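PDB 5M1P: terminase large subunit from Thermus phage G20c, which cuts viral DNA with its metal-dependent nuclease domain and, as the whole large subunit, drives the genome into empty capsids at the cost of ATP. Local coordinates for residues R79-S84 against D108-N113; A63-M68 against K147-E152. All coordinates share one frame; numbering follows the deposited sequence.

Contact 1 (R79-S84 against D108-N113); sequences RLKALS and DAQGIN
Ile112 meets Lys81 through a single methyl: its CD1 lies 3.6 Å from Lys81 CB and 3.9 Å from Lys81 CA, so the branch rests on the root of the lysine and on the helix surface itself. CG1 of Ile112 stands anti to the carbonyl carbon (chi1 -54°), and a second turn at CG1 (chi2 -59°) swings CD1 over to helix 73-86. Further along the lysine, only the aliphatic chain borders the other segment, with CE 4.0 Å from the backbone O of Gln110. The ammonium group pairs within its own helix, in a salt bridge with Glu85.

The polar part of the contact runs through one water. It donates to Ser84 OG at 2.8 Å and accepts from the backbone N of Asn113, also at 2.8 Å. Ser84 OG bonds to Ala90 O as well, which ties this bridge to the residue just before strand 91-94.

Between Gln110 and Ile112 the chain leaves helix 101-109 by a Schellman motif, with Gly111 at positive phi, and heads into strand 114-116 beside strand 91-94. With no direct hydrogen bond between them, the two segments meet through apolar packing of Ile112 on the lysine, whose chain also passes Gln110, and one bridging water.

Contact 2 (A63-M68 against K147-E152); sequences ACLERM and KTILDE
Leu65 and Ile149 meet end to end, strand side chain against helix side chain, and their CD1 methyls end 3.9 Å apart. The chain of Ile149 runs straight on beyond CG1 (chi2 175°), which carries CD1 to the leucine. Two residues along the strand, Arg67 points to the same side. Its chain is extended from CG to NE and crosses Thr148 at about a right angle, so that Thr148 CG2 sits over one face of the guanidinium, 3.9 Å from Arg67 NH1.

The segments themselves run almost perpendicular, at 84°, with their axes 12.1 Å apart: helix 147-154 passes across strand 61-69 of the central mixed sheet of this RNase H-like nuclease. Ile178 of helix 177-186 touches Arg67, Thr148 and Ile149, and Tyr49, a residue of the calcium site, makes a cation-pi contact with Arg67.

Glu152 comes to the arginine obliquely, its carboxylate turned 61° from the guanidinium plane. Glu152 OE2 is 4.1 Å from Arg67 NH2 and displaced far from that plane, so no N-H points at it, and any attraction is probably electrostatic, without a direct bond. A water at the guanidinium edge supplies the directional link, accepting from Arg67 NH2 at 2.9 Å and donating to Glu152 OE2 at 2.8 Å. The other carboxylate oxygen, OE1, accepts from Val179 N, which holds Glu152 next to the start of helix 177-186, about 5 Å from the side chain of the metal ligand Asp177.

The centres of the two contacts lie 21 Å apart, with contact 2 about 9 Å from the centre of the chain and contact 1 about 16 Å. Along the sequence, strand 61-69 comes first, helix 73-86 follows it directly, and the loop after helix 101-109 comes next; helix 147-154 arrives last, so contact 2 spans contact 1. The strand and helix 73-86 pack directly, Leu83 CD2 lying 3.9 Å from Cys64 SG. Cys64 and Glu66 face helix 73-86 while Leu65 and Arg67 face helix 147-154, so the two helices lie on opposite faces of strand 61-69 within one RNase H-like domain. Contact 2 lies near the nuclease metal site, whereas contact 1 joins parts of the fold away from it.

Contact 1 (R79-S84 against D108-N113)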
ATOM      1  N   ARG A  79       8.576 -12.719  -0.352  1.00 11.24           N
ATOM      2  CA  ARG A  79       8.187 -11.934  -1.534  1.00 12.16           C
ATOM      3  C   ARG A  79       8.582 -10.476  -1.330  1.00 11.59           C
ATOM      4  O   ARG A  79       9.075  -9.806  -2.257  1.00 11.13           O
ATOM      5  CB  ARG A  79       6.685 -12.063  -1.821  1.00 13.55           C
ATOM      6  CG  ARG A  79       6.221 -13.463  -2.205  1.00 15.52           C
ATOM      7  CD  ARG A  79       6.746 -13.990  -3.526  1.00 18.03           C
ATOM      8  NE  ARG A  79       6.159 -15.299  -3.845  1.00 19.87           N
ATOM      9  CZ  ARG A  79       6.691 -16.222  -4.657  1.00 21.25           C
ATOM     10  NH1 ARG A  79       6.040 -17.367  -4.855  1.00 21.93           N
ATOM     11  NH2 ARG A  79       7.870 -16.036  -5.260  1.00 22.16           N
ATOM     12  N   LEU A  80       8.411  -9.989  -0.113  1.00 11.40           N
ATOM     13  CA  LEU A  80       8.855  -8.650   0.249  1.00 11.59           C
ATOM     14  C   LEU A  80      10.377  -8.497   0.112  1.00 11.50           C
ATOM     15  O   LEU A  80      10.863  -7.496  -0.422  1.00 11.06           O
ATOM     16  CB  LEU A  80       8.411  -8.375   1.678  1.00 12.35           C
ATOM     17  CG  LEU A  80       8.289  -6.976   2.226  1.00 13.05           C
ATOM     18  CD1 LEU A  80       7.566  -6.034   1.278  1.00 12.82           C
ATOM     19  CD2 LEU A  80       7.517  -7.104   3.533  1.00 13.30           C
ATOM     20  N   LYS A  81      11.118  -9.500   0.582  1.00 11.03           N
ATOM     21  CA  LYS A  81      12.578  -9.532   0.420  1.00 11.26           C
ATOM     22  C   LYS A  81      12.980  -9.428  -1.052  1.00 10.63           C
ATOM     23  O   LYS A  81      13.870  -8.641  -1.428  1.00 10.19           O
ATOM     24  CB  LYS A  81      13.151 -10.816   1.015  1.00 12.27           C
ATOM     25  CG  LYS A  81      14.661 -10.943   0.944  1.00 13.53           C
ATOM     26  CD  LYS A  81      15.105 -12.183   1.704  1.00 14.91           C
ATOM     27  CE  LYS A  81      16.613 -12.213   1.838  1.00 16.24           C
ATOM     28  NZ  LYS A  81      17.225 -12.718   0.596  1.00 17.06           N
ATOM     29  N   ALA A  82      12.342 -10.237  -1.882  1.00 10.65           N
ATOM     30  CA  ALA A  82      12.654 -10.237  -3.306  1.00 10.23           C
ATOM     31  C   ALA A  82      12.354  -8.886  -3.952  1.00  9.86           C
ATOM     32  O   ALA A  82      13.182  -8.369  -4.693  1.00  9.99           O
ATOM     33  CB  ALA A  82      11.936 -11.364  -4.029  1.00 10.40           C
ATOM     34  N   LEU A  83      11.203  -8.299  -3.643  1.00  9.72           N
ATOM     35  CA  LEU A  83      10.857  -6.962  -4.159  1.00 10.16           C
ATOM     36  C   LEU A  83      11.848  -5.911  -3.723  1.00  9.85           C
ATOM     37  O   LEU A  83      12.258  -5.065  -4.506  1.00  9.58           O
ATOM     38  CB  LEU A  83       9.464  -6.526  -3.685  1.00 11.02           C
ATOM     39  CG  LEU A  83       8.284  -7.087  -4.452  1.00 11.77           C
ATOM     40  CD1 LEU A  83       6.993  -6.819  -3.698  1.00 12.18           C
ATOM     41  CD2 LEU A  83       8.225  -6.489  -5.856  1.00 11.85           C
ATOM     42  N   SER A  84      12.209  -5.951  -2.448  1.00  9.54           N
ATOM     43  CA  SER A  84      13.184  -5.022  -1.915  1.00  9.73           C
ATOM     44  C   SER A  84      14.507  -5.146  -2.675  1.00  9.38           C
ATOM     45  O   SER A  84      15.063  -4.146  -3.126  1.00  9.21           O
ATOM     46  CB  SER A  84      13.414  -5.270  -0.429  1.00  9.76           C
ATOM     47  OG  SER A  84      14.468  -4.473   0.060  1.00 10.32           O
ATOM     48  N   ASP A 108      12.982  -9.303  11.007  1.00 14.72           N
ATOM     49  CA  ASP A 108      14.304  -9.140  11.609  1.00 15.74           C
ATOM     50  C   ASP A 108      15.240 -10.297  11.243  1.00 15.28           C
ATOM     51  O   ASP A 108      16.364 -10.057  10.791  1.00 16.07           O
ATOM     52  CB  ASP A 108      14.193  -8.962  13.129  1.00 16.45           C
ATOM     53  CG  ASP A 108      13.485  -7.675  13.515  1.00 17.35           C
ATOM     54  OD1 ASP A 108      13.645  -6.660  12.801  1.00 17.52           O
ATOM     55  OD2 ASP A 108      12.748  -7.678  14.529  1.00 18.38           O
ATOM     56  N   ALA A 109      14.767 -11.534  11.381  1.00 15.41           N
ATOM     57  CA  ALA A 109      15.580 -12.716  11.070  1.00 15.49           C
ATOM     58  C   ALA A 109      16.055 -12.764   9.613  1.00 15.30           C
ATOM     59  O   ALA A 109      17.185 -13.175   9.335  1.00 16.29           O
ATOM     60  CB  ALA A 109      14.838 -13.992  11.437  1.00 15.67           C
ATOM     61  N   GLN A 110      15.216 -12.288   8.696  1.00 14.99           N
ATOM     62  CA  GLN A 110      15.548 -12.287   7.270  1.00 14.81           C
ATOM     63  C   GLN A 110      16.304 -11.038   6.815  1.00 14.89           C
ATOM     64  O   GLN A 110      16.619 -10.903   5.637  1.00 14.80           O
ATOM     65  CB  GLN A 110      14.278 -12.502   6.443  1.00 15.33           C
ATOM     66  CG  GLN A 110      13.640 -13.864   6.680  1.00 15.55           C
ATOM     67  CD  GLN A 110      14.532 -14.992   6.186  1.00 15.87           C
ATOM     68  OE1 GLN A 110      14.890 -15.023   5.010  1.00 16.74           O
ATOM     69  NE2 GLN A 110      14.914 -15.911   7.085  1.00 16.18           N
ATOM     70  N   GLY A 111      16.587 -10.123   7.740  1.00 14.50           N
ATOM     71  CA  GLY A 111      17.363  -8.924   7.425  1.00 14.47           C
ATOM     72  C   GLY A 111      16.658  -7.971   6.476  1.00 14.27           C
ATOM     73  O   GLY A 111      17.309  -7.294   5.680  1.00 14.82           O
ATOM     74  N   ILE A 112      15.329  -7.912   6.562  1.00 13.91           N
ATOM     75  CA  ILE A 112      14.553  -7.040   5.680  1.00 14.01           C
ATOM     76  C   ILE A 112      14.882  -5.597   6.051  1.00 13.10           C
ATOM     77  O   ILE A 112      14.991  -5.260   7.228  1.00 13.01           O
ATOM     78  CB  ILE A 112      13.028  -7.265   5.789  1.00 14.78           C
ATOM     79  CG1 ILE A 112      12.657  -8.746   5.577  1.00 15.46           C
ATOM     80  CG2 ILE A 112      12.283  -6.356   4.811  1.00 14.73           C
ATOM     81  CD1 ILE A 112      13.063  -9.328   4.243  1.00 16.03           C
ATOM     82  N   ASN A 113      15.089  -4.766   5.034  1.00 12.73           N
ATOM     83  CA  ASN A 113      15.253  -3.336   5.221  1.00 12.56           C
ATOM     84  C   ASN A 113      13.854  -2.763   5.444  1.00 12.52           C
ATOM     85  O   ASN A 113      13.090  -2.681   4.503  1.00 12.61           O
ATOM     86  CB  ASN A 113      15.910  -2.761   3.964  1.00 12.69           C
ATOM     87  CG  ASN A 113      16.278  -1.304   4.091  1.00 13.08           C
ATOM     88  OD1 ASN A 113      16.313  -0.740   5.180  1.00 14.01           O
ATOM     89  ND2 ASN A 113      16.572  -0.684   2.952  1.00 13.27           N
TER
HETATM   90  O   HOH W   1      15.202  -5.868   2.432  1.00 19.35           O

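Contact 2 (A63-M68 against K147-E152)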
ATOM      1  N   ALA A  63       6.121   1.713  -9.174  1.00  9.28           N
ATOM      2  CA  ALA A  63       6.880   0.932 -10.154  1.00  9.22           C
ATOM      3  C   ALA A  63       6.383  -0.501 -10.245  1.00  8.98           C
ATOM      4  O   ALA A  63       6.497  -1.139 -11.292  1.00  9.08           O
ATOM      5  CB  ALA A  63       8.356   0.939  -9.791  1.00  9.46           C
ATOM      6  N   CYS A  64       5.848  -1.035  -9.139  1.00  8.77           N
ATOM      7  CA  CYS A  64       5.429  -2.425  -9.074  1.00  9.46           C
ATOM      8  C   CYS A  64       4.455  -2.564  -7.917  1.00  9.21           C
ATOM      9  O   CYS A  64       4.645  -1.916  -6.880  1.00  8.63           O
ATOM     10  CB  CYS A  64       6.657  -3.304  -8.836  1.00  9.97           C
ATOM     11  SG  CYS A  64       6.305  -5.066  -8.875  1.00 11.73           S
ATOM     12  N   LEU A  65       3.418  -3.368  -8.098  1.00  9.36           N
ATOM     13  CA  LEU A  65       2.493  -3.668  -7.013  1.00  9.55           C
ATOM     14  C   LEU A  65       2.255  -5.162  -6.996  1.00  9.58           C
ATOM     15  O   LEU A  65       1.884  -5.725  -8.014  1.00  9.90           O
ATOM     16  CB  LEU A  65       1.189  -2.903  -7.224  1.00  9.91           C
ATOM     17  CG  LEU A  65       0.183  -3.056  -6.067  1.00 10.42           C
ATOM     18  CD1 LEU A  65      -0.548  -1.741  -5.849  1.00 10.82           C
ATOM     19  CD2 LEU A  65      -0.798  -4.193  -6.283  1.00 10.58           C
ATOM     20  N   GLU A  66       2.489  -5.802  -5.852  1.00  9.16           N
ATOM     21  CA  GLU A  66       2.286  -7.237  -5.709  1.00  9.87           C
ATOM     22  C   GLU A  66       1.146  -7.453  -4.743  1.00  9.68           C
ATOM     23  O   GLU A  66       1.105  -6.819  -3.687  1.00 10.46           O
ATOM     24  CB  GLU A  66       3.559  -7.929  -5.212  1.00 10.41           C
ATOM     25  CG  GLU A  66       3.433  -9.446  -5.177  1.00 11.37           C
ATOM     26  CD  GLU A  66       4.761 -10.172  -5.127  1.00 12.25           C
ATOM     27  OE1 GLU A  66       5.798  -9.537  -4.875  1.00 14.05           O
ATOM     28  OE2 GLU A  66       4.760 -11.399  -5.369  1.00 14.11           O
ATOM     29  N   ARG A  67       0.222  -8.323  -5.130  1.00  9.88           N
ATOM     30  CA  ARG A  67      -0.972  -8.572  -4.340  1.00 10.31           C
ATOM     31  C   ARG A  67      -1.334 -10.044  -4.395  1.00 10.97           C
ATOM     32  O   ARG A  67      -1.347 -10.651  -5.459  1.00 11.53           O
ATOM     33  CB  ARG A  67      -2.126  -7.735  -4.883  1.00 10.36           C
ATOM     34  CG  ARG A  67      -3.464  -7.977  -4.193  1.00 10.49           C
ATOM     35  CD  ARG A  67      -4.401  -6.821  -4.472  1.00 10.53           C
ATOM     36  NE  ARG A  67      -5.722  -6.900  -3.843  1.00 10.82           N
ATOM     37  CZ  ARG A  67      -6.806  -7.480  -4.367  1.00 11.04           C
ATOM     38  NH1 ARG A  67      -6.762  -8.134  -5.531  1.00 11.62           N
ATOM     39  NH2 ARG A  67      -7.957  -7.407  -3.706  1.00 11.14           N
ATOM     40  N   MET A  68      -1.621 -10.631  -3.246  1.00 11.61           N
ATOM     41  CA  MET A  68      -2.191 -11.976  -3.243  1.00 13.29           C
ATOM     42  C   MET A  68      -2.917 -12.195  -1.940  1.00 12.64           C
ATOM     43  O   MET A  68      -2.871 -11.362  -1.055  1.00 12.48           O
ATOM     44  CB  MET A  68      -1.122 -13.050  -3.477  1.00 15.54           C
ATOM     45  CG  MET A  68      -0.040 -13.126  -2.416  1.00 16.98           C
ATOM     46  SD  MET A  68       1.039 -11.689  -2.312  1.00 20.50           S
ATOM     47  CE  MET A  68       2.189 -12.307  -1.079  1.00 19.48           C
ATOM     48  N   LYS A 147      -8.281  -2.095 -12.764  1.00 11.10           N
ATOM     49  CA  LYS A 147      -9.619  -1.774 -12.285  1.00 11.39           C
ATOM     50  C   LYS A 147      -9.802  -2.078 -10.801  1.00 11.14           C
ATOM     51  O   LYS A 147     -10.456  -1.327 -10.097  1.00 11.13           O
ATOM     52  CB  LYS A 147     -10.666  -2.523 -13.103  1.00 12.02           C
ATOM     53  N   THR A 148      -9.212  -3.168 -10.324  1.00 10.34           N
ATOM     54  CA  THR A 148      -9.321  -3.533  -8.914  1.00 10.29           C
ATOM     55  C   THR A 148      -8.735  -2.458  -7.992  1.00 10.03           C
ATOM     56  O   THR A 148      -9.317  -2.135  -6.959  1.00  9.62           O
ATOM     57  CB  THR A 148      -8.654  -4.881  -8.648  1.00 10.68           C
ATOM     58  OG1 THR A 148      -9.234  -5.868  -9.515  1.00 11.08           O
ATOM     59  CG2 THR A 148      -8.854  -5.313  -7.188  1.00 10.85           C
ATOM     60  N   ILE A 149      -7.592  -1.901  -8.384  1.00  9.37           N
ATOM     61  CA  ILE A 149      -6.959  -0.835  -7.626  1.00  9.51           C
ATOM     62  C   ILE A 149      -7.836   0.416  -7.632  1.00  9.50           C
ATOM     63  O   ILE A 149      -8.091   1.023  -6.586  1.00 10.01           O
ATOM     64  CB  ILE A 149      -5.575  -0.480  -8.222  1.00  9.39           C
ATOM     65  CG1 ILE A 149      -4.591  -1.645  -8.048  1.00  9.79           C
ATOM     66  CG2 ILE A 149      -5.038   0.777  -7.554  1.00  9.24           C
ATOM     67  CD1 ILE A 149      -3.232  -1.454  -8.707  1.00 10.14           C
ATOM     68  N   LEU A 150      -8.271   0.817  -8.821  1.00  9.61           N
ATOM     69  CA  LEU A 150      -9.067   2.022  -8.958  1.00  9.65           C
ATOM     70  C   LEU A 150     -10.389   1.904  -8.215  1.00  9.30           C
ATOM     71  O   LEU A 150     -10.810   2.835  -7.538  1.00  9.27           O
ATOM     72  CB  LEU A 150      -9.298   2.326 -10.432  1.00 10.16           C
ATOM     73  CG  LEU A 150      -8.016   2.603 -11.236  1.00 11.20           C
ATOM     74  CD1 LEU A 150      -8.388   2.983 -12.660  1.00 11.49           C
ATOM     75  CD2 LEU A 150      -7.147   3.683 -10.620  1.00 11.69           C
ATOM     76  N   ASP A 151     -11.008   0.744  -8.335  1.00  9.17           N
ATOM     77  CA  ASP A 151     -12.255   0.447  -7.602  1.00  9.00           C
ATOM     78  C   ASP A 151     -12.083   0.528  -6.084  1.00  8.96           C
ATOM     79  O   ASP A 151     -12.933   1.085  -5.386  1.00  8.51           O
ATOM     80  CB  ASP A 151     -12.794  -0.943  -7.954  1.00  9.20           C
ATOM     81  CG  ASP A 151     -13.419  -1.020  -9.338  1.00  9.62           C
ATOM     82  OD1 ASP A 151     -13.618   0.019  -9.994  1.00 11.23           O
ATOM     83  OD2 ASP A 151     -13.734  -2.156  -9.753  1.00  9.86           O
ATOM     84  N   GLU A 152     -10.992  -0.023  -5.569  1.00  8.76           N
ATOM     85  CA  GLU A 152     -10.790  -0.002  -4.120  1.00  8.79           C
ATOM     86  C   GLU A 152     -10.630   1.428  -3.599  1.00  8.44           C
ATOM     87  O   GLU A 152     -11.142   1.761  -2.528  1.00  8.53           O
ATOM     88  CB  GLU A 152      -9.599  -0.872  -3.695  1.00  9.35           C
ATOM     89  CG  GLU A 152      -9.799  -1.451  -2.308  1.00  9.71           C
ATOM     90  CD  GLU A 152      -8.711  -2.413  -1.904  1.00  9.97           C
ATOM     91  OE1 GLU A 152      -7.805  -1.966  -1.210  1.00 10.39           O
ATOM     92  OE2 GLU A 152      -8.785  -3.608  -2.272  1.00  9.96           O
TER
HETATM   93  O   HOH W   2      -7.197  -5.717  -1.471  1.00 10.67           O